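Local structure of MAR1 Ribonuclease (Caenorhabditis elegans, 2B34) at the interface of chains A and B. The protein acts as a ribonuclease and belongs to the isochorismatase family of hydrolases. Sequence-based numbering; all coordinates share one arbitrary frame. Chains: chain A/B, MAR1 Ribonuclease.

The interface of chains A and B. Residues chain A 162-163, 166; chain B 87, 112-113, 143.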
loop_
_atom_site.group_PDB
_atom_site.type_symbol
_atom_site.label_atom_id
_atom_site.label_comp_id
_atom_site.label_asym_id
_atom_site.label_seq_id
_atom_site.Cartn_x
_atom_site.Cartn_y
_atom_site.Cartn_z
ATOM N N GLU A 162 19.117 8.276 2.108
ATOM C CA GLU A 162 20.220 7.635 1.392
ATOM C C GLU A 162 19.872 7.347 -0.069
ATOM O O GLU A 162 20.713 7.525 -0.957
ATOM C CB GLU A 162 20.702 6.366 2.103
ATOM C CG GLU A 162 22.090 5.936 1.651
ATOM C CD GLU A 162 22.508 4.590 2.199
ATOM O OE1 GLU A 162 22.788 4.494 3.412
ATOM O OE2 GLU A 162 22.580 3.628 1.405
ATOM N N ALA A 163 18.637 6.898 -0.312
ATOM C CA ALA A 163 18.145 6.716 -1.679
ATOM C C ALA A 163 18.249 8.020 -2.474
ATOM O O ALA A 163 18.671 8.014 -3.632
ATOM C CB ALA A 163 16.711 6.208 -1.674
ATOM N N LEU A 166 22.238 9.360 -3.020
ATOM C CA LEU A 166 22.903 8.518 -4.006
ATOM C C LEU A 166 22.209 8.559 -5.362
ATOM O O LEU A 166 22.856 8.378 -6.394
ATOM C CB LEU A 166 23.007 7.079 -3.496
ATOM C CG LEU A 166 24.025 6.843 -2.376
ATOM C CD1 LEU A 166 23.900 5.446 -1.823
ATOM C CD2 LEU A 166 25.454 7.099 -2.869
ATOM N N PHE B 87 25.175 3.367 -10.979
ATOM C CA PHE B 87 24.325 2.524 -10.134
ATOM C C PHE B 87 23.372 1.631 -10.937
ATOM O O PHE B 87 23.199 0.449 -10.621
ATOM C CB PHE B 87 23.587 3.360 -9.078
ATOM C CG PHE B 87 24.509 4.082 -8.123
ATOM C CD1 PHE B 87 25.665 3.462 -7.641
ATOM C CD2 PHE B 87 24.218 5.372 -7.697
ATOM C CE1 PHE B 87 26.518 4.122 -6.762
ATOM C CE2 PHE B 87 25.067 6.041 -6.814
ATOM C CZ PHE B 87 26.218 5.417 -6.347
ATOM N N HIS B 112 17.354 0.295 -2.855
ATOM C CA HIS B 112 17.084 1.731 -2.971
ATOM C C HIS B 112 18.089 2.482 -3.844
ATOM O O HIS B 112 17.931 3.681 -4.081
ATOM C CB HIS B 112 17.054 2.360 -1.571
ATOM C CG HIS B 112 18.363 2.284 -0.844
ATOM N ND1 HIS B 112 18.949 1.086 -0.485
ATOM C CD2 HIS B 112 19.201 3.257 -0.413
ATOM C CE1 HIS B 112 20.093 1.327 0.130
ATOM N NE2 HIS B 112 20.268 2.636 0.188
ATOM N N VAL B 113 19.124 1.787 -4.311
ATOM C CA VAL B 113 20.174 2.422 -5.109
ATOM C C VAL B 113 20.280 1.748 -6.476
ATOM O O VAL B 113 19.607 2.149 -7.420
ATOM C CB VAL B 113 21.558 2.428 -4.373
ATOM C CG1 VAL B 113 22.622 3.179 -5.181
ATOM C CG2 VAL B 113 21.437 3.029 -2.989
ATOM N N ASP B 143 15.373 1.694 4.075
ATOM C CA ASP B 143 15.738 1.908 2.670
ATOM C C ASP B 143 15.152 0.823 1.779
ATOM O O ASP B 143 14.623 1.118 0.712
ATOM C CB ASP B 143 17.259 1.941 2.498
ATOM C CG ASP B 143 17.881 3.230 2.990
ATOM O OD1 ASP B 143 17.200 4.278 2.986
ATOM O OD2 ASP B 143 19.063 3.195 3.375
HETATM O O HOH W 1 18.099 6.405 4.388
HETATM O O HOH W 2 21.591 2.837 4.943
HETATM O O HOH W 3 18.513 5.974 -5.569
#
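Helix 161-169 of chain A lies against the first turns of helices 111-124 and 141-154 of chain B and the loop carrying B:Phe87, with A:Glu162 joined directly to B:His112. The patch links two copies in a deposited assembly of four that may not be the biological one. The bond runs from B:His112 NE2 to A:Glu162 OE2 at 2.8 Å and is nearly straight, 169° at the hydrogen. The carboxylate oxygen lies in the plane of the imidazole, whereas the donor approaches from above the carboxylate, 52° out of its plane. A:Glu162 holds CG anti to its backbone N (chi1 -162°) and continues extended, which carries OE2 to the ring. Within chain B the imidazole is sandwiched between B:Val113 CG2, 3.3 Å above one face and towards the rim, and B:Asp143 CB, 3.5 Å from the opposite face and over its centre, which limits its turning.

Waters also bridge the contact. Water 1 links the backbone N of A:Glu162 to B:Asp143 OD1, 2.7 Å from the latter. Water 2, 2.6 Å from A:Glu162 OE1, also meets B:Asp143 OD2; it thus lies between the two carboxylates and may lessen any repulsion. A glutamine in place of A:Glu162 would probably weaken the pairing with B:His112, an amide replacing the carboxylate that accepts its N-H.

Further along the helix the contact turns apolar: A:Leu166 CD1 packs 3.6 Å from B:Val113 CG2, while CD2 faces CZ at the rim of the B:Phe87 ring. The carbonyl A:Leu166 O meets that ring edge-on, in its plane, 3.2 Å from B:Phe87 CE2. Water 3 bridges two backbone carbonyls, lying 2.8 Å from both A:Ala163 O and B:His112 O.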